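Local coordinates for protein putative superoxide reductase (Thermotoga maritima, PDB 3QZB) that probably catalyses the one-electron reduction of superoxide to hydrogen peroxide at an iron centre, with rubredoxin supplying the electron, at residues Ile47-Gly52 and Ile121-Tyr126; Phe71-Pro74 and Tyr79-Glu82. All coordinates share one frame; numbering follows the deposited sequence.

Interaction 1. Residues Ile47-Gly52 and Ile121-Tyr126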
ATOM      1  N   ILE A  47       1.372  19.506   0.648  1.00  7.16           N
ATOM      2  CA  ILE A  47       1.042  19.152  -0.714  1.00  7.43           C
ATOM      3  C   ILE A  47      -0.332  18.493  -0.732  1.00  6.65           C
ATOM      4  O   ILE A  47      -0.572  17.489  -0.082  1.00  7.50           O
ATOM      5  CB  ILE A  47       2.078  18.183  -1.318  1.00  7.16           C
ATOM      6  CG1 ILE A  47       3.490  18.765  -1.278  1.00  9.24           C
ATOM      7  CG2 ILE A  47       1.686  17.795  -2.743  1.00  8.27           C
ATOM      8  CD1 ILE A  47       4.582  17.727  -1.687  1.00 10.42           C
ATOM      9  N   VAL A  48      -1.252  19.170  -1.438  1.00  7.32           N
ATOM     10  CA  VAL A  48      -2.604  18.621  -1.634  1.00  6.33           C
ATOM     11  C   VAL A  48      -2.663  18.068  -3.047  1.00  6.60           C
ATOM     12  O   VAL A  48      -2.227  18.709  -4.016  1.00  8.72           O
ATOM     13  CB  VAL A  48      -3.700  19.687  -1.432  1.00  7.96           C
ATOM     14  CG1 VAL A  48      -5.084  19.016  -1.451  1.00  9.70           C
ATOM     15  CG2 VAL A  48      -3.500  20.436  -0.130  1.00 10.59           C
ATOM     16  N   VAL A  49      -3.204  16.853  -3.179  1.00  6.37           N
ATOM     17  CA  VAL A  49      -3.445  16.291  -4.521  1.00  5.49           C
ATOM     18  C   VAL A  49      -4.907  15.812  -4.556  1.00  5.89           C
ATOM     19  O   VAL A  49      -5.370  15.157  -3.636  1.00  6.42           O
ATOM     20  CB  VAL A  49      -2.510  15.141  -4.868  1.00  6.21           C
ATOM     21  CG1 VAL A  49      -2.711  14.736  -6.313  1.00  7.35           C
ATOM     22  CG2 VAL A  49      -1.046  15.496  -4.598  1.00  8.70           C
ATOM     23  N   THR A  50      -5.609  16.218  -5.617  1.00  6.30           N
ATOM     24  CA  THR A  50      -7.042  15.937  -5.770  1.00  6.60           C
ATOM     25  C   THR A  50      -7.336  15.444  -7.169  1.00  7.05           C
ATOM     26  O   THR A  50      -6.923  16.040  -8.143  1.00  8.90           O
ATOM     27  CB  THR A  50      -7.848  17.227  -5.531  1.00  7.82           C
ATOM     28  OG1 THR A  50      -7.453  17.828  -4.281  1.00 10.52           O
ATOM     29  CG2 THR A  50      -9.348  16.967  -5.524  1.00 10.98           C
ATOM     30  N   VAL A  51      -8.057  14.334  -7.268  1.00  6.69           N
ATOM     31  CA  VAL A  51      -8.633  13.907  -8.578  1.00  6.31           C
ATOM     32  C   VAL A  51     -10.115  14.334  -8.526  1.00  6.61           C
ATOM     33  O   VAL A  51     -10.786  14.186  -7.542  1.00  7.67           O
ATOM     34  CB  VAL A  51      -8.483  12.390  -8.775  1.00  7.07           C
ATOM     35  CG1 VAL A  51      -9.172  11.925 -10.062  1.00  8.24           C
ATOM     36  CG2 VAL A  51      -6.990  12.000  -8.805  1.00  9.40           C
ATOM     37  N   GLY A  52     -10.565  14.853  -9.656  1.00 10.74           N
ATOM     38  CA  GLY A  52     -11.956  15.244  -9.811  1.00 11.41           C
ATOM     39  C   GLY A  52     -12.086  16.613  -9.258  1.00 14.17           C
ATOM     40  O   GLY A  52     -13.129  16.934  -8.749  1.00 18.08           O
ATOM     41  N   ILE A 121       7.733  17.875  -8.073  1.00  6.30           N
ATOM     42  CA  ILE A 121       6.687  17.019  -7.491  1.00  6.37           C
ATOM     43  C   ILE A 121       5.934  16.353  -8.656  1.00  6.61           C
ATOM     44  O   ILE A 121       5.502  17.055  -9.567  1.00  7.53           O
ATOM     45  CB  ILE A 121       5.716  17.846  -6.620  1.00  6.76           C
ATOM     46  CG1 ILE A 121       6.423  18.568  -5.487  1.00  9.33           C
ATOM     47  CG2 ILE A 121       4.549  16.961  -6.116  1.00  7.83           C
ATOM     48  CD1 ILE A 121       5.609  19.728  -4.876  1.00  9.91           C
ATOM     49  N   ILE A 122       5.795  15.042  -8.633  1.00  7.34           N
ATOM     50  CA  ILE A 122       5.057  14.264  -9.624  1.00  7.24           C
ATOM     51  C   ILE A 122       3.925  13.529  -8.908  1.00  6.35           C
ATOM     52  O   ILE A 122       4.151  12.834  -7.925  1.00  7.68           O
ATOM     53  CB  ILE A 122       5.956  13.282 -10.381  1.00  7.34           C
ATOM     54  CG1 ILE A 122       7.158  13.973 -11.072  1.00  8.16           C
ATOM     55  CG2 ILE A 122       5.128  12.534 -11.430  1.00  8.78           C
ATOM     56  CD1 ILE A 122       8.179  12.976 -11.616  1.00 11.29           C
ATOM     57  N   ALA A 123       2.701  13.729  -9.380  1.00  6.39           N
ATOM     58  CA  ALA A 123       1.536  13.013  -8.872  1.00  5.77           C
ATOM     59  C   ALA A 123       1.121  11.958  -9.918  1.00  6.47           C
ATOM     60  O   ALA A 123       1.071  12.254 -11.123  1.00  7.56           O
ATOM     61  CB  ALA A 123       0.376  13.976  -8.631  1.00  7.46           C
ATOM     62  N   LEU A 124       0.846  10.765  -9.408  1.00  5.78           N
ATOM     63  CA  LEU A 124       0.347   9.648 -10.234  1.00  5.50           C
ATOM     64  C   LEU A 124      -0.916   9.152  -9.561  1.00  5.97           C
ATOM     65  O   LEU A 124      -0.942   8.878  -8.363  1.00  6.37           O
ATOM     66  CB  LEU A 124       1.380   8.551 -10.273  1.00  6.10           C
ATOM     67  CG  LEU A 124       1.088   7.333 -11.181  1.00  5.45           C
ATOM     68  CD1 LEU A 124       1.174   7.669 -12.603  1.00  7.09           C
ATOM     69  CD2 LEU A 124       2.010   6.169 -10.813  1.00  7.39           C
ATOM     70  N   SER A 125      -1.996   8.994 -10.339  1.00  5.52           N
ATOM     71  CA  SER A 125      -3.238   8.473  -9.781  1.00  6.31           C
ATOM     72  C   SER A 125      -3.777   7.336 -10.618  1.00  5.50           C
ATOM     73  O   SER A 125      -3.414   7.212 -11.812  1.00  6.05           O
ATOM     74  CB  SER A 125      -4.271   9.587  -9.633  1.00  6.63           C
ATOM     75  OG  SER A 125      -4.545  10.184 -10.863  1.00  7.76           O
ATOM     76  N   TYR A 126      -4.636   6.531 -10.028  1.00  5.38           N
ATOM     77  CA  TYR A 126      -5.133   5.311 -10.642  1.00  4.85           C
ATOM     78  C   TYR A 126      -6.632   5.196 -10.401  1.00  4.85           C
ATOM     79  O   TYR A 126      -7.089   5.202  -9.271  1.00  5.47           O
ATOM     80  CB  TYR A 126      -4.408   4.088 -10.025  1.00  4.95           C
ATOM     81  CG  TYR A 126      -4.866   2.775 -10.606  1.00  5.38           C
ATOM     82  CD1 TYR A 126      -4.686   2.472 -11.946  1.00  5.75           C
ATOM     83  CD2 TYR A 126      -5.513   1.872  -9.827  1.00  6.24           C
ATOM     84  CE1 TYR A 126      -5.188   1.287 -12.474  1.00  5.94           C
ATOM     85  CE2 TYR A 126      -6.018   0.668 -10.337  1.00  5.98           C
ATOM     86  CZ  TYR A 126      -5.855   0.410 -11.663  1.00  5.63           C
ATOM     87  OH  TYR A 126      -6.385  -0.747 -12.239  1.00  6.63           O
TER

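Interaction 2. Residues Phe71-Pro74 and Tyr79-Glu82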
ATOM      1  N   PHE A  71       5.732  11.432  -6.059  1.00  5.82           N
ATOM      2  CA  PHE A  71       7.170  11.300  -6.171  1.00  5.96           C
ATOM      3  C   PHE A  71       7.809  12.699  -6.087  1.00  6.43           C
ATOM      4  O   PHE A  71       7.219  13.692  -6.513  1.00  7.38           O
ATOM      5  CB  PHE A  71       7.578  10.645  -7.493  1.00  6.96           C
ATOM      6  CG  PHE A  71       7.172   9.177  -7.569  1.00  6.35           C
ATOM      7  CD1 PHE A  71       8.024   8.183  -7.105  1.00  6.60           C
ATOM      8  CD2 PHE A  71       5.960   8.811  -8.147  1.00  7.88           C
ATOM      9  CE1 PHE A  71       7.664   6.875  -7.149  1.00  7.40           C
ATOM     10  CE2 PHE A  71       5.581   7.456  -8.228  1.00  7.36           C
ATOM     11  CZ  PHE A  71       6.449   6.501  -7.747  1.00  7.50           C
ATOM     12  N   PHE A  72       9.048  12.701  -5.621  1.00  6.26           N
ATOM     13  CA  PHE A  72       9.885  13.889  -5.660  1.00  6.18           C
ATOM     14  C   PHE A  72      11.131  13.566  -6.483  1.00  6.42           C
ATOM     15  O   PHE A  72      11.809  12.570  -6.225  1.00  6.82           O
ATOM     16  CB  PHE A  72      10.276  14.342  -4.270  1.00  6.66           C
ATOM     17  CG  PHE A  72      11.051  15.620  -4.243  1.00  7.14           C
ATOM     18  CD1 PHE A  72      10.468  16.816  -4.618  1.00  8.39           C
ATOM     19  CD2 PHE A  72      12.394  15.663  -3.892  1.00  7.04           C
ATOM     20  CE1 PHE A  72      11.173  18.014  -4.615  1.00  8.19           C
ATOM     21  CE2 PHE A  72      13.080  16.845  -3.902  1.00  7.80           C
ATOM     22  CZ  PHE A  72      12.473  18.019  -4.242  1.00  9.27           C
ATOM     23  N   GLN A  73      11.428  14.443  -7.442  1.00  6.86           N
ATOM     24  CA  GLN A  73      12.585  14.316  -8.330  1.00  6.30           C
ATOM     25  C   GLN A  73      13.544  15.467  -8.003  1.00  6.36           C
ATOM     26  O   GLN A  73      13.250  16.602  -8.402  1.00  7.60           O
ATOM     27  CB  GLN A  73      12.149  14.354  -9.791  1.00  6.91           C
ATOM     28  CG  GLN A  73      13.102  13.668 -10.745  1.00  6.88           C
ATOM     29  CD  GLN A  73      14.423  14.364 -10.822  1.00  7.49           C
ATOM     30  OE1 GLN A  73      14.481  15.520 -11.258  1.00  8.48           O
ATOM     31  NE2 GLN A  73      15.482  13.697 -10.428  1.00  7.89           N
ATOM     32  N   PRO A  74      14.656  15.222  -7.303  1.00  6.59           N
ATOM     33  CA  PRO A  74      15.541  16.340  -6.967  1.00  6.90           C
ATOM     34  C   PRO A  74      16.318  16.789  -8.201  1.00  6.81           C
ATOM     35  O   PRO A  74      16.880  15.940  -8.912  1.00  7.58           O
ATOM     36  CB  PRO A  74      16.465  15.765  -5.901  1.00  7.74           C
ATOM     37  CG  PRO A  74      15.828  14.474  -5.442  1.00  7.50           C
ATOM     38  CD  PRO A  74      15.083  13.983  -6.643  1.00  6.89           C
ATOM     39  N   TYR A  79      17.230  10.028  -9.988  1.00  6.91           N
ATOM     40  CA  TYR A  79      16.132   9.181  -9.543  1.00  6.69           C
ATOM     41  C   TYR A  79      14.893  10.001  -9.138  1.00  7.28           C
ATOM     42  O   TYR A  79      14.972  11.199  -8.881  1.00  7.08           O
ATOM     43  CB  TYR A  79      16.596   8.292  -8.386  1.00  6.60           C
ATOM     44  CG  TYR A  79      17.850   7.499  -8.710  1.00  7.01           C
ATOM     45  CD1 TYR A  79      17.856   6.542  -9.726  1.00  7.28           C
ATOM     46  CD2 TYR A  79      19.017   7.725  -8.046  1.00  7.79           C
ATOM     47  CE1 TYR A  79      18.991   5.833 -10.030  1.00  8.18           C
ATOM     48  CE2 TYR A  79      20.183   7.048  -8.355  1.00  7.78           C
ATOM     49  CZ  TYR A  79      20.169   6.114  -9.375  1.00  7.95           C
ATOM     50  OH  TYR A  79      21.312   5.403  -9.691  1.00  9.55           O
ATOM     51  N   VAL A  80      13.763   9.270  -8.967  1.00  6.09           N
ATOM     52  CA  VAL A  80      12.668   9.719  -8.181  1.00  5.96           C
ATOM     53  C   VAL A  80      12.613   9.004  -6.853  1.00  6.63           C
ATOM     54  O   VAL A  80      13.108   7.864  -6.708  1.00  6.94           O
ATOM     55  CB  VAL A  80      11.300   9.558  -8.878  1.00  7.36           C
ATOM     56  CG1 VAL A  80      11.180  10.529 -10.047  1.00  8.38           C
ATOM     57  CG2 VAL A  80      11.033   8.122  -9.370  1.00  7.85           C
ATOM     58  N   TYR A  81      11.935   9.647  -5.875  1.00  5.53           N
ATOM     59  CA  TYR A  81      11.728   9.146  -4.561  1.00  5.47           C
ATOM     60  C   TYR A  81      10.250   9.158  -4.279  1.00  6.09           C
ATOM     61  O   TYR A  81       9.583  10.171  -4.496  1.00  6.69           O
ATOM     62  CB  TYR A  81      12.516   9.945  -3.490  1.00  7.03           C
ATOM     63  CG  TYR A  81      13.985   9.983  -3.840  1.00  6.81           C
ATOM     64  CD1 TYR A  81      14.832   8.990  -3.457  1.00 10.08           C
ATOM     65  CD2 TYR A  81      14.455  10.907  -4.739  1.00  8.25           C
ATOM     66  CE1 TYR A  81      16.166   8.975  -3.894  1.00 11.64           C
ATOM     67  CE2 TYR A  81      15.754  10.891  -5.148  1.00  6.94           C
ATOM     68  CZ  TYR A  81      16.619   9.929  -4.711  1.00  8.96           C
ATOM     69  OH  TYR A  81      17.936   9.890  -5.151  1.00  9.97           O
ATOM     70  N   GLU A  82       9.719   8.027  -3.812  1.00  5.70           N
ATOM     71  CA  GLU A  82       8.298   7.930  -3.498  1.00  4.87           C
ATOM     72  C   GLU A  82       8.052   8.662  -2.181  1.00  4.74           C
ATOM     73  O   GLU A  82       8.475   8.230  -1.115  1.00  6.75           O
ATOM     74  CB  GLU A  82       7.858   6.464  -3.386  1.00  5.66           C
ATOM     75  CG  GLU A  82       6.321   6.319  -3.325  1.00  4.94           C
ATOM     76  CD  GLU A  82       5.869   4.883  -3.287  1.00  5.68           C
ATOM     77  OE1 GLU A  82       6.277   4.174  -2.329  1.00  5.41           O
ATOM     78  OE2 GLU A  82       5.089   4.475  -4.195  1.00  6.12           O
TER

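Interaction 1. Residues Ile47-Gly52 and Ile121-Tyr126
I47, V49 and V51 meet I121, A123 and S125 in a buried, side-chain-only contact between facing strands of two different sheets, almost at the centre of the chain. The axes of 47-51 and 121-126 pass 9.0 Å apart and run in roughly the same direction, at an angle of 32°; the alternation of the extended strands sends these six side chains into the gap. At one end the two isoleucines reach for each other tip to tip, CD1 of I47 lying 3.9 Å from CD1 of I121. Each has CG1 anti to its carbonyl carbon (chi1 -57° in I47, -59° in I121), and a nearly extended chi2 carries the terminal methyl across. This is the face-to-face packing of an immunoglobulin-like beta-sandwich, the fold of this superoxide reductase. Midway, CG1 of V49 comes to 3.9 Å from CB of A123, a small residue where the backbones draw closer, the CA atoms of V49 and A123 being 7.4 Å apart. I68 and V70 of strand 65-74 also pack on V49. Toward the iron, CG2 of V51 touches both CB and OG of S125, its distance to OG being 3.7 Å. The side chain of V51 lies about 7 Å from the bound Fe (III) ion.

Interaction 2. Residues Phe71-Pro74 and Tyr79-Glu82
A chi1 of -155°, which carries CG away from the backbone nitrogen, and a bend at chi2 (-66°) bring the Q73 amide forward beside P74, where NE2 donates to O of Y79 at 3.0 Å. The bond is fairly straight at the hydrogen (162°), but NE2 stands above the carbonyl plane of Y79. CG of Q73 rests 3.7 Å from CG1 of V80, the two side chains crossing at about a right angle. Were Q73 an alanine, the Y79 carbonyl would be likely to lose this donor and V80 CG1 its contact with CG. F72 and Y81 form an antiparallel hydrogen-bonded pair, F72 N lying 2.8 Å from Y81 O. On their face of the sheet, CD of P74 meets the edge of the tyrosine ring at CE2 (3.5 Å), while the tyrosine hydroxyl is hydrogen-bonded to D77. On the other face, CE1 of F71 lies 3.8 Å from CB of E82, whose carboxylate forms a salt bridge with R85 of the second subunit and hydrogen bonds with W67 of that subunit and N89 of the third. These residues close the beta hairpin of strands 65-74 and 81-87, and Q73 ties it by a backbone bond to T120 of strand 119-127.

In the fold
Along the chain, 47-52 comes first, both halves of interaction 2 follow, and 121-126 comes last, so the local hairpin lies within the long excursion that interaction 1 brings together. The centres of the two interactions are 14 Å apart. Strands 65-74 and 119-127 are antiparallel neighbours in the mixed sheet, joined where F71 N meets I122 O at 2.8 Å, probably a hydrogen bond; strand 44-51 belongs to the facing three-stranded sheet. The sandwich is thus held by side chains between its sheets and by backbone pairing within one. Interaction 1 lies through the middle of the chain, its V51 end toward the iron; both interactions reach the second subunit, and interaction 2 also meets the third.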